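Local coordinates for thioredoxin domain-containing protein (Silicibacter pomeroyi, PDB 3EYT) that is of unknown function but belongs to the thioredoxin-like AhpC/TSA family and is probably an oxidoreductase with antioxidant activity, at residues 30-35 with 61-66; 119-124 with 132-137; 123-128 with 151-156. All blocks are in the same frame, centred on the assembly; numbering follows the deposited sequence.

Interaction 1: 30-35 with 61-66; sequences VIVIEA and DKVAVL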
ATOM      1  N   VAL C  30       5.260 -29.630  16.022  1.00 23.42           N
ATOM      2  CA  VAL C  30       3.879 -29.359  15.690  1.00 22.03           C
ATOM      3  C   VAL C  30       3.844 -27.859  15.330  1.00 21.73           C
ATOM      4  O   VAL C  30       4.500 -27.028  15.960  1.00 21.99           O
ATOM      5  CB  VAL C  30       2.948 -29.744  16.868  1.00 22.07           C
ATOM      6  CG1 VAL C  30       1.522 -29.262  16.640  1.00 21.99           C
ATOM      7  CG2 VAL C  30       2.978 -31.268  17.071  1.00 19.83           C
ATOM      8  N   ILE C  31       3.143 -27.525  14.259  1.00 20.31           N
ATOM      9  CA  ILE C  31       3.101 -26.137  13.802  1.00 18.76           C
ATOM     10  C   ILE C  31       1.662 -25.628  13.852  1.00 18.21           C
ATOM     11  O   ILE C  31       0.724 -26.304  13.362  1.00 18.04           O
ATOM     12  CB  ILE C  31       3.664 -26.015  12.368  1.00 18.75           C
ATOM     13  CG1 ILE C  31       5.023 -26.717  12.264  1.00 20.05           C
ATOM     14  CG2 ILE C  31       3.748 -24.550  11.923  1.00 16.20           C
ATOM     15  CD1 ILE C  31       5.477 -26.939  10.840  1.00 22.02           C
ATOM     16  N   VAL C  32       1.479 -24.468  14.475  1.00 16.75           N
ATOM     17  CA  VAL C  32       0.181 -23.802  14.512  1.00 16.36           C
ATOM     18  C   VAL C  32       0.303 -22.554  13.662  1.00 16.02           C
ATOM     19  O   VAL C  32       1.160 -21.709  13.920  1.00 16.31           O
ATOM     20  CB  VAL C  32      -0.195 -23.375  15.953  1.00 16.40           C
ATOM     21  CG1 VAL C  32      -1.526 -22.641  15.972  1.00 15.11           C
ATOM     22  CG2 VAL C  32      -0.240 -24.591  16.882  1.00 17.72           C
ATOM     23  N   ILE C  33      -0.540 -22.436  12.643  1.00 16.24           N
ATOM     24  CA  ILE C  33      -0.555 -21.247  11.804  1.00 16.99           C
ATOM     25  C   ILE C  33      -1.856 -20.480  11.959  1.00 16.24           C
ATOM     26  O   ILE C  33      -2.931 -21.017  11.742  1.00 17.07           O
ATOM     27  CB  ILE C  33      -0.344 -21.588  10.310  1.00 17.33           C
ATOM     28  CG1 ILE C  33       0.907 -22.432  10.115  1.00 18.34           C
ATOM     29  CG2 ILE C  33      -0.266 -20.306   9.419  1.00 17.68           C
ATOM     30  CD1 ILE C  33       1.065 -22.984   8.640  1.00 20.51           C
ATOM     31  N   GLU C  34      -1.731 -19.204  12.290  1.00 15.39           N
ATOM     32  CA  GLU C  34      -2.886 -18.328  12.382  1.00 15.52           C
ATOM     33  C   GLU C  34      -2.890 -17.418  11.149  1.00 14.59           C
ATOM     34  O   GLU C  34      -2.011 -16.564  11.000  1.00 15.09           O
ATOM     35  CB  GLU C  34      -2.813 -17.532  13.695  1.00 15.85           C
ATOM     36  CG  GLU C  34      -3.840 -16.440  13.882  1.00 20.01           C
ATOM     37  CD  GLU C  34      -5.254 -16.969  14.087  1.00 24.32           C
ATOM     38  OE1 GLU C  34      -5.442 -18.142  14.496  1.00 26.63           O
ATOM     39  OE2 GLU C  34      -6.184 -16.193  13.817  1.00 29.56           O
ATOM     40  N   ALA C  35      -3.874 -17.628  10.274  1.00 13.67           N
ATOM     41  CA  ALA C  35      -4.030 -16.853   9.053  1.00 12.85           C
ATOM     42  C   ALA C  35      -5.038 -15.769   9.387  1.00 13.29           C
ATOM     43  O   ALA C  35      -6.131 -16.052   9.892  1.00 13.58           O
ATOM     44  CB  ALA C  35      -4.536 -17.704   7.917  1.00 11.98           C
ATOM     45  N   ASP C  61      10.367 -25.200  21.726  1.00 26.84           N
ATOM     46  CA  ASP C  61      11.107 -26.334  21.169  1.00 27.29           C
ATOM     47  C   ASP C  61      10.156 -27.381  20.600  1.00 26.56           C
ATOM     48  O   ASP C  61      10.528 -28.135  19.702  1.00 27.53           O
ATOM     49  CB  ASP C  61      12.077 -26.952  22.190  1.00 27.81           C
ATOM     50  CG  ASP C  61      11.365 -27.683  23.306  1.00 29.90           C
ATOM     51  OD1 ASP C  61      10.187 -27.389  23.585  1.00 34.02           O
ATOM     52  OD2 ASP C  61      11.995 -28.571  23.921  1.00 36.66           O
ATOM     53  N   LYS C  62       8.927 -27.408  21.103  1.00 25.16           N
ATOM     54  CA  LYS C  62       7.976 -28.428  20.695  1.00 24.33           C
ATOM     55  C   LYS C  62       6.936 -27.932  19.699  1.00 23.61           C
ATOM     56  O   LYS C  62       6.530 -28.685  18.806  1.00 23.90           O
ATOM     57  CB  LYS C  62       7.281 -29.015  21.915  1.00 24.42           C
ATOM     58  CG  LYS C  62       8.193 -29.871  22.788  1.00 26.38           C
ATOM     59  CD  LYS C  62       7.438 -30.401  24.017  1.00 28.98           C
ATOM     60  CE  LYS C  62       8.367 -31.068  25.060  1.00 29.66           C
ATOM     61  NZ  LYS C  62       9.390 -31.904  24.375  1.00 31.35           N
ATOM     62  N   VAL C  63       6.504 -26.676  19.862  1.00 21.98           N
ATOM     63  CA  VAL C  63       5.422 -26.099  19.061  1.00 21.35           C
ATOM     64  C   VAL C  63       5.905 -24.788  18.441  1.00 20.91           C
ATOM     65  O   VAL C  63       6.397 -23.882  19.146  1.00 21.16           O
ATOM     66  CB  VAL C  63       4.153 -25.848  19.917  1.00 21.48           C
ATOM     67  CG1 VAL C  63       3.031 -25.144  19.088  1.00 19.83           C
ATOM     68  CG2 VAL C  63       3.655 -27.162  20.512  1.00 21.35           C
ATOM     69  N   ALA C  64       5.818 -24.709  17.121  1.00 19.94           N
ATOM     70  CA  ALA C  64       6.046 -23.431  16.432  1.00 19.48           C
ATOM     71  C   ALA C  64       4.701 -22.749  16.192  1.00 19.52           C
ATOM     72  O   ALA C  64       3.729 -23.396  15.770  1.00 20.67           O
ATOM     73  CB  ALA C  64       6.790 -23.652  15.087  1.00 19.65           C
ATOM     74  N   VAL C  65       4.643 -21.447  16.447  1.00 18.06           N
ATOM     75  CA  VAL C  65       3.460 -20.657  16.168  1.00 16.68           C
ATOM     76  C   VAL C  65       3.857 -19.578  15.161  1.00 16.77           C
ATOM     77  O   VAL C  65       4.799 -18.819  15.390  1.00 16.39           O
ATOM     78  CB  VAL C  65       2.876 -19.981  17.450  1.00 16.41           C
ATOM     79  CG1 VAL C  65       1.660 -19.069  17.102  1.00 15.53           C
ATOM     80  CG2 VAL C  65       2.461 -21.013  18.475  1.00 15.09           C
ATOM     81  N   LEU C  66       3.136 -19.539  14.051  1.00 16.41           N
ATOM     82  CA  LEU C  66       3.422 -18.639  12.919  1.00 16.76           C
ATOM     83  C   LEU C  66       2.167 -17.855  12.619  1.00 15.67           C
ATOM     84  O   LEU C  66       1.080 -18.419  12.684  1.00 16.58           O
ATOM     85  CB  LEU C  66       3.725 -19.433  11.644  1.00 15.95           C
ATOM     86  CG  LEU C  66       4.829 -20.481  11.723  1.00 20.05           C
ATOM     87  CD1 LEU C  66       5.093 -21.054  10.363  1.00 17.65           C
ATOM     88  CD2 LEU C  66       6.108 -19.864  12.368  1.00 22.00           C
TER

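Interaction 2: 119-124 with 132-137; sequences PSLLLI and AHHFGD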
ATOM      1  N   PRO C 119     -10.487 -15.269  10.742  1.00 15.20           N
ATOM      2  CA  PRO C 119      -9.260 -16.019  11.011  1.00 15.20           C
ATOM      3  C   PRO C 119      -9.409 -17.514  10.714  1.00 14.67           C
ATOM      4  O   PRO C 119     -10.502 -18.080  10.830  1.00 15.36           O
ATOM      5  CB  PRO C 119      -9.009 -15.778  12.518  1.00 15.77           C
ATOM      6  CG  PRO C 119     -10.421 -15.717  13.112  1.00 14.22           C
ATOM      7  CD  PRO C 119     -11.261 -14.980  11.976  1.00 15.15           C
ATOM      8  N   SER C 120      -8.318 -18.128  10.282  1.00 14.81           N
ATOM      9  CA  SER C 120      -8.252 -19.574  10.179  1.00 15.55           C
ATOM     10  C   SER C 120      -7.068 -20.058  10.965  1.00 16.10           C
ATOM     11  O   SER C 120      -6.016 -19.413  10.987  1.00 16.87           O
ATOM     12  CB  SER C 120      -8.143 -20.021   8.718  1.00 14.76           C
ATOM     13  OG  SER C 120      -9.346 -19.670   8.060  1.00 15.29           O
ATOM     14  N   LEU C 121      -7.234 -21.208  11.599  1.00 16.64           N
ATOM     15  CA  LEU C 121      -6.157 -21.785  12.358  1.00 17.50           C
ATOM     16  C   LEU C 121      -5.844 -23.149  11.754  1.00 17.98           C
ATOM     17  O   LEU C 121      -6.760 -23.980  11.578  1.00 18.51           O
ATOM     18  CB  LEU C 121      -6.519 -21.845  13.853  1.00 18.14           C
ATOM     19  CG  LEU C 121      -5.292 -22.119  14.767  1.00 21.40           C
ATOM     20  CD1 LEU C 121      -5.395 -21.502  16.102  1.00 24.16           C
ATOM     21  CD2 LEU C 121      -5.061 -23.604  14.905  1.00 21.89           C
ATOM     22  N   LEU C 122      -4.574 -23.351  11.375  1.00 17.10           N
ATOM     23  CA  LEU C 122      -4.151 -24.606  10.744  1.00 18.40           C
ATOM     24  C   LEU C 122      -3.174 -25.303  11.663  1.00 17.94           C
ATOM     25  O   LEU C 122      -2.320 -24.647  12.278  1.00 17.84           O
ATOM     26  CB  LEU C 122      -3.467 -24.351   9.404  1.00 18.21           C
ATOM     27  CG  LEU C 122      -4.106 -23.598   8.212  1.00 20.76           C
ATOM     28  CD1 LEU C 122      -5.077 -24.465   7.497  1.00 21.06           C
ATOM     29  CD2 LEU C 122      -4.735 -22.248   8.553  1.00 22.19           C
ATOM     30  N   LEU C 123      -3.294 -26.625  11.757  1.00 17.78           N
ATOM     31  CA  LEU C 123      -2.406 -27.455  12.561  1.00 18.55           C
ATOM     32  C   LEU C 123      -1.733 -28.489  11.697  1.00 18.50           C
ATOM     33  O   LEU C 123      -2.411 -29.311  11.051  1.00 18.59           O
ATOM     34  CB  LEU C 123      -3.162 -28.237  13.648  1.00 19.08           C
ATOM     35  CG  LEU C 123      -3.551 -27.681  15.009  1.00 24.12           C
ATOM     36  CD1 LEU C 123      -3.756 -28.905  15.929  1.00 24.55           C
ATOM     37  CD2 LEU C 123      -2.518 -26.723  15.593  1.00 25.57           C
ATOM     38  N   ILE C 124      -0.405 -28.459  11.725  1.00 17.28           N
ATOM     39  CA  ILE C 124       0.444 -29.345  10.957  1.00 18.43           C
ATOM     40  C   ILE C 124       1.226 -30.252  11.906  1.00 18.17           C
ATOM     41  O   ILE C 124       1.863 -29.786  12.860  1.00 17.82           O
ATOM     42  CB  ILE C 124       1.399 -28.541  10.047  1.00 18.25           C
ATOM     43  CG1 ILE C 124       0.585 -27.758   8.990  1.00 18.56           C
ATOM     44  CG2 ILE C 124       2.436 -29.449   9.349  1.00 18.95           C
ATOM     45  CD1 ILE C 124       1.403 -26.674   8.320  1.00 18.89           C
ATOM     46  N   ALA C 132      -5.528 -30.284  11.106  1.00 18.93           N
ATOM     47  CA  ALA C 132      -6.754 -29.570  11.438  1.00 18.80           C
ATOM     48  C   ALA C 132      -6.751 -28.240  10.728  1.00 18.19           C
ATOM     49  O   ALA C 132      -5.695 -27.684  10.446  1.00 17.14           O
ATOM     50  CB  ALA C 132      -6.918 -29.365  12.955  1.00 17.60           C
ATOM     51  N   HIS C 133      -7.946 -27.730  10.470  1.00 19.05           N
ATOM     52  CA  HIS C 133      -8.110 -26.494   9.718  1.00 18.61           C
ATOM     53  C   HIS C 133      -9.419 -25.880  10.216  1.00 19.07           C
ATOM     54  O   HIS C 133     -10.506 -26.314   9.832  1.00 18.36           O
ATOM     55  CB  HIS C 133      -8.136 -26.813   8.225  1.00 19.49           C
ATOM     56  CG  HIS C 133      -8.292 -25.609   7.342  1.00 20.23           C
ATOM     57  ND1 HIS C 133      -8.211 -25.691   5.975  1.00 17.35           N
ATOM     58  CD2 HIS C 133      -8.529 -24.305   7.625  1.00 19.95           C
ATOM     59  CE1 HIS C 133      -8.388 -24.493   5.442  1.00 21.08           C
ATOM     60  NE2 HIS C 133      -8.589 -23.630   6.421  1.00 21.61           N
ATOM     61  N   HIS C 134      -9.298 -24.888  11.095  1.00 18.47           N
ATOM     62  CA  HIS C 134     -10.451 -24.264  11.757  1.00 19.43           C
ATOM     63  C   HIS C 134     -10.686 -22.885  11.215  1.00 19.48           C
ATOM     64  O   HIS C 134      -9.758 -22.099  11.126  1.00 20.56           O
ATOM     65  CB  HIS C 134     -10.215 -24.135  13.253  1.00 19.03           C
ATOM     66  CG  HIS C 134      -9.976 -25.445  13.935  1.00 20.30           C
ATOM     67  ND1 HIS C 134     -10.954 -26.404  14.071  1.00 22.00           N
ATOM     68  CD2 HIS C 134      -8.867 -25.955  14.523  1.00 23.34           C
ATOM     69  CE1 HIS C 134     -10.461 -27.450  14.714  1.00 23.37           C
ATOM     70  NE2 HIS C 134      -9.200 -27.196  15.014  1.00 20.75           N
ATOM     71  N   PHE C 135     -11.941 -22.579  10.917  1.00 19.49           N
ATOM     72  CA  PHE C 135     -12.318 -21.280  10.406  1.00 19.92           C
ATOM     73  C   PHE C 135     -13.157 -20.579  11.467  1.00 19.96           C
ATOM     74  O   PHE C 135     -14.156 -21.124  11.918  1.00 19.94           O
ATOM     75  CB  PHE C 135     -13.114 -21.448   9.099  1.00 20.15           C
ATOM     76  CG  PHE C 135     -13.719 -20.170   8.600  1.00 20.64           C
ATOM     77  CD1 PHE C 135     -12.964 -19.010   8.547  1.00 16.61           C
ATOM     78  CD2 PHE C 135     -15.054 -20.129   8.183  1.00 23.11           C
ATOM     79  CE1 PHE C 135     -13.509 -17.796   8.097  1.00 19.17           C
ATOM     80  CE2 PHE C 135     -15.625 -18.929   7.705  1.00 21.48           C
ATOM     81  CZ  PHE C 135     -14.835 -17.743   7.675  1.00 23.19           C
ATOM     82  N   GLY C 136     -12.761 -19.376  11.888  1.00 20.62           N
ATOM     83  CA  GLY C 136     -13.550 -18.650  12.900  1.00 21.58           C
ATOM     84  C   GLY C 136     -13.266 -19.070  14.340  1.00 22.41           C
ATOM     85  O   GLY C 136     -12.104 -19.254  14.730  1.00 21.99           O
ATOM     86  N   ASP C 137     -14.325 -19.203  15.137  1.00 22.68           N
ATOM     87  CA  ASP C 137     -14.174 -19.408  16.583  1.00 24.10           C
ATOM     88  C   ASP C 137     -13.648 -20.806  16.863  1.00 23.41           C
ATOM     89  O   ASP C 137     -14.044 -21.762  16.197  1.00 23.45           O
ATOM     90  CB  ASP C 137     -15.515 -19.200  17.301  1.00 25.42           C
ATOM     91  CG  ASP C 137     -15.846 -17.727  17.502  1.00 28.19           C
ATOM     92  OD1 ASP C 137     -14.912 -16.887  17.409  1.00 30.35           O
ATOM     93  OD2 ASP C 137     -17.039 -17.410  17.750  1.00 32.21           O
TER
HETATM   94  O   HOH W   1     -10.538 -21.648   6.392  1.00 13.59           O

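Interaction 3: 123-128 with 151-156; sequences LIDKAG and LGEAAP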
ATOM      1  N   LEU C 123      -3.294 -26.625  11.757  1.00 17.78           N
ATOM      2  CA  LEU C 123      -2.406 -27.455  12.561  1.00 18.55           C
ATOM      3  C   LEU C 123      -1.733 -28.489  11.697  1.00 18.50           C
ATOM      4  O   LEU C 123      -2.411 -29.311  11.051  1.00 18.59           O
ATOM      5  CB  LEU C 123      -3.162 -28.237  13.648  1.00 19.08           C
ATOM      6  CG  LEU C 123      -3.551 -27.681  15.009  1.00 24.12           C
ATOM      7  CD1 LEU C 123      -3.756 -28.905  15.929  1.00 24.55           C
ATOM      8  CD2 LEU C 123      -2.518 -26.723  15.593  1.00 25.57           C
ATOM      9  N   ILE C 124      -0.405 -28.459  11.725  1.00 17.28           N
ATOM     10  CA  ILE C 124       0.444 -29.345  10.957  1.00 18.43           C
ATOM     11  C   ILE C 124       1.226 -30.252  11.906  1.00 18.17           C
ATOM     12  O   ILE C 124       1.863 -29.786  12.860  1.00 17.82           O
ATOM     13  CB  ILE C 124       1.399 -28.541  10.047  1.00 18.25           C
ATOM     14  CG1 ILE C 124       0.585 -27.758   8.990  1.00 18.56           C
ATOM     15  CG2 ILE C 124       2.436 -29.449   9.349  1.00 18.95           C
ATOM     16  CD1 ILE C 124       1.403 -26.674   8.320  1.00 18.89           C
ATOM     17  N   ASP C 125       1.176 -31.549  11.638  1.00 18.66           N
ATOM     18  CA  ASP C 125       1.809 -32.522  12.525  1.00 19.00           C
ATOM     19  C   ASP C 125       3.329 -32.547  12.348  1.00 19.47           C
ATOM     20  O   ASP C 125       3.853 -31.897  11.463  1.00 19.63           O
ATOM     21  CB  ASP C 125       1.153 -33.905  12.394  1.00 18.78           C
ATOM     22  CG  ASP C 125       1.426 -34.595  11.056  1.00 21.19           C
ATOM     23  OD1 ASP C 125       2.360 -34.214  10.303  1.00 20.08           O
ATOM     24  OD2 ASP C 125       0.696 -35.577  10.768  1.00 22.58           O
ATOM     25  N   LYS C 126       4.030 -33.304  13.196  1.00 20.57           N
ATOM     26  CA  LYS C 126       5.506 -33.429  13.138  1.00 21.02           C
ATOM     27  C   LYS C 126       6.032 -33.936  11.791  1.00 21.18           C
ATOM     28  O   LYS C 126       7.201 -33.745  11.455  1.00 21.20           O
ATOM     29  CB  LYS C 126       5.986 -34.395  14.221  1.00 21.02           C
ATOM     30  CG  LYS C 126       5.644 -33.987  15.598  1.00 21.19           C
ATOM     31  CD  LYS C 126       6.361 -34.899  16.576  1.00 20.08           C
ATOM     32  CE  LYS C 126       5.796 -34.666  17.929  1.00 20.25           C
ATOM     33  NZ  LYS C 126       6.397 -35.571  18.930  1.00 20.84           N
ATOM     34  N   ALA C 127       5.173 -34.605  11.031  1.00 22.01           N
ATOM     35  CA  ALA C 127       5.572 -35.146   9.730  1.00 22.54           C
ATOM     36  C   ALA C 127       5.303 -34.192   8.560  1.00 22.52           C
ATOM     37  O   ALA C 127       5.586 -34.542   7.423  1.00 23.38           O
ATOM     38  CB  ALA C 127       4.910 -36.510   9.493  1.00 22.51           C
ATOM     39  N   GLY C 128       4.744 -33.007   8.835  1.00 22.36           N
ATOM     40  CA  GLY C 128       4.460 -32.018   7.795  1.00 21.39           C
ATOM     41  C   GLY C 128       3.079 -32.129   7.179  1.00 21.50           C
ATOM     42  O   GLY C 128       2.765 -31.443   6.193  1.00 21.66           O
ATOM     43  N   LEU C 151       1.508 -33.766  19.512  1.00 19.22           N
ATOM     44  CA  LEU C 151       2.729 -33.856  20.320  1.00 20.15           C
ATOM     45  C   LEU C 151       2.974 -35.279  20.827  1.00 20.76           C
ATOM     46  O   LEU C 151       4.126 -35.674  21.028  1.00 21.52           O
ATOM     47  CB  LEU C 151       2.689 -32.894  21.511  1.00 20.05           C
ATOM     48  CG  LEU C 151       2.816 -31.405  21.193  1.00 20.53           C
ATOM     49  CD1 LEU C 151       2.706 -30.618  22.486  1.00 18.95           C
ATOM     50  CD2 LEU C 151       4.148 -31.118  20.485  1.00 19.67           C
ATOM     51  N   GLY C 152       1.898 -36.042  21.003  1.00 21.27           N
ATOM     52  CA  GLY C 152       1.988 -37.441  21.457  1.00 22.81           C
ATOM     53  C   GLY C 152       2.557 -38.409  20.426  1.00 23.93           C
ATOM     54  O   GLY C 152       2.990 -39.511  20.775  1.00 23.54           O
ATOM     55  N   GLU C 153       2.554 -37.998  19.161  1.00 24.86           N
ATOM     56  CA  GLU C 153       3.010 -38.832  18.051  1.00 26.09           C
ATOM     57  C   GLU C 153       4.536 -38.880  17.958  1.00 27.37           C
ATOM     58  O   GLU C 153       5.227 -37.927  18.326  1.00 27.29           O
ATOM     59  CB  GLU C 153       2.403 -38.340  16.733  1.00 25.88           C
ATOM     60  CG  GLU C 153       0.896 -38.512  16.671  1.00 26.05           C
ATOM     61  CD  GLU C 153       0.250 -38.089  15.347  1.00 28.68           C
ATOM     62  OE1 GLU C 153       0.849 -37.326  14.536  1.00 28.34           O
ATOM     63  OE2 GLU C 153      -0.898 -38.536  15.120  1.00 27.61           O
ATOM     64  N   ALA C 154       5.046 -39.999  17.453  1.00 29.02           N
ATOM     65  CA  ALA C 154       6.479 -40.248  17.353  1.00 30.87           C
ATOM     66  C   ALA C 154       7.076 -39.314  16.326  1.00 32.32           C
ATOM     67  O   ALA C 154       6.424 -38.990  15.322  1.00 33.03           O
ATOM     68  CB  ALA C 154       6.744 -41.683  16.957  1.00 30.51           C
ATOM     69  N   ALA C 155       8.306 -38.874  16.594  1.00 33.81           N
ATOM     70  CA  ALA C 155       9.073 -38.027  15.683  1.00 35.40           C
ATOM     71  C   ALA C 155       9.286 -38.757  14.350  1.00 36.33           C
ATOM     72  O   ALA C 155       9.280 -39.985  14.319  1.00 36.42           O
ATOM     73  CB  ALA C 155      10.411 -37.674  16.312  1.00 35.52           C
ATOM     74  N   PRO C 156       9.443 -38.009  13.242  1.00 36.95           N
ATOM     75  CA  PRO C 156       9.776 -38.642  11.957  1.00 37.62           C
ATOM     76  C   PRO C 156      11.293 -38.807  11.786  1.00 37.97           C
ATOM     77  O   PRO C 156      12.055 -38.364  12.652  1.00 38.26           O
ATOM     78  CB  PRO C 156       9.246 -37.633  10.935  1.00 37.51           C
ATOM     79  CG  PRO C 156       9.451 -36.308  11.619  1.00 37.17           C
ATOM     80  CD  PRO C 156       9.270 -36.549  13.107  1.00 37.25           C
TER
HETATM   81  O   HOH W   2       2.668 -35.065  15.231  1.00 20.60           O

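Interaction 1: 30-35 with 61-66
Leu-66, Val-32 and Val-30 bury the most surface where strand 30-36 runs parallel to strand 63-69. Leu-66 is gripped through its backbone from two sides: its N donates to Val-32 O (2.9 Å), and its O accepts from Glu-34 N. This is the usual parallel pattern, in which one residue bonds to the two that flank its partner, here Ile-33. Its side chain stays on the face of the sheet that also carries Ile-31, Ile-33 and Ala-64. CG stands anti to the carbonyl carbon (chi1 -54°), and from there the CD1 branch meets the CG2 methyl of Ile-31 at 4.1 Å, the two side chains crossing obliquely.

Val-32 lies on the other face, with Val-30, Val-63 and Val-65. Its CG2, beside its own backbone N (chi1 178° sets CG1 anti to that N), reaches diagonally back to CG1 of Val-63, 4.0 Å away. Its N gives a nearly straight bond to Ala-64 O (2.8 Å, 175°). Toward 61-66, Val-30 engages mainly through its backbone: Ala-64 N donates to Val-30 O at 2.9 Å, whereas Val-30 N reaches Lys-62 O at a longer 3.2 Å and more bent, where the ladder begins. CA-H groups supplement the ladder, as where Val-65 CA lies 3.4 Å from Val-32 O.

The segments form the strand pair of a right-handed beta-alpha-beta crossover, strand 30-36, helix 41-57, strand 63-69, at the centre of the thioredoxin-like sheet. Val-54 of the connecting helix packs on Val-32 and Val-65, and Leu-150 of helix 140-151 packs on Val-30. Along its other edge, strand 30-36 bonds to strand 120-124 through Ile-31, Ile-33 and Ala-35.

Interaction 2: 119-124 with 132-137
Leu-122 lays its CD1 methyl over the ring centre of His-133, 3.5 Å from the centroid and 14° off the ring normal, a CH-pi contact between side chains lying side by side. His-133 NE2, the far nitrogen of the ring, shares a water with Ser-120 OG; the water donates to OG at 2.8 Å and lies 2.8 Å from His-133 NE2. Ser-120 OG is also hydrogen-bonded to Gly-117 O, and so has one partner just before its own strand and, through the water, one across the strands.

The backbone forms an antiparallel ladder. Leu-121 and His-134 make a hydrogen-bonded pair with N...O distances of 2.7 Å both ways, Leu-121 N to His-134 O and His-134 N to Leu-121 O. The Leu-123 and Ala-132 pair is less even: Leu-123 N to Ala-132 O is 2.9 Å, Ala-132 N to Leu-123 O 3.3 Å. Beyond the strand, Gly-136 N closes on Pro-119 O at 2.8 Å and 175°. Pro-119 follows a cis peptide bond, as is characteristic of the thioredoxin fold.

On the opposite face from His-133, His-134 NE2 bonds to Glu-146 of helix 140-151. Leu-121 and Leu-123 pack against that same helix, and Pro-119 touches Cys-43 of helix 41-57. Along the other edge of strand 120-124, Ser-120 and Leu-122 bond by backbone to Ala-35 and Ile-33 of strand 30-36.

Interaction 3: 123-128 with 151-156
Lys-126 stretches its side chain alongside the tail 151-156, with CD 4.2 Å from Ala-155 CA and NZ ending against two backbone carbonyls. Extended beyond CG (chi4 177° places NZ), the chain delivers its ammonium to Glu-153 O at 2.7 Å and to Leu-151 O at 3.1 Å. NZ lies nearly in line with the Glu-153 carbonyl but above the plane of the Leu-151 carbonyl, 42° out of it. At the root of the side chain, Pro-156 leans its ring on the turn, CG 3.4 Å from Lys-126 O and CD 4.1 Å from Lys-126 CB.

Lys-126 and Ala-127 are the central residues of a type I turn from Asp-125 to Gly-128 that begins the connection between strands 120-124 and 129-135. Asp-125 OD1 is hydrogen-bonded by Asp-129 N and accepts a weak bond from Ala-127 N. A water joins the segments, accepting from Lys-126 N and donating to Glu-153 OE1, each at 3.0 Å.

Glu-153 OE1 comes within 4.2 Å of Asp-125 OD2, the two carboxylate planes 57° apart. Arg-131 forms salt bridges with both acids, to Asp-125 OD2 and Glu-153 OE2, and would offset their repulsion. The contact is thus chiefly polar: a lysine ties the end of helix 140-151 and the chain after it through main-chain carbonyls; the helix end at Leu-151 may add a favourable partial negative charge for the ammonium.

In the fold
Interaction 1 is core: nearly all its residues are buried, and a regular parallel ladder is flanked by aliphatic side chains. Interaction 2 is partly buried, one strand lying next to strand 30-36 in the sheet, the other bearing histidines and a water bridge. The two join directly, since Ile-33 N and Ala-35 N probably bond to Leu-122 O and Ser-120 O, and Val-32 packs on Leu-123. Interaction 3 starts from the end of the same strand 120-124 but lies on the surface, its centre about 16 Å from the centre of the chain, where a lysine, carboxylates and water replace strand pairing. Leu-151 links 151-156 back to 30-35 by packing on Val-30.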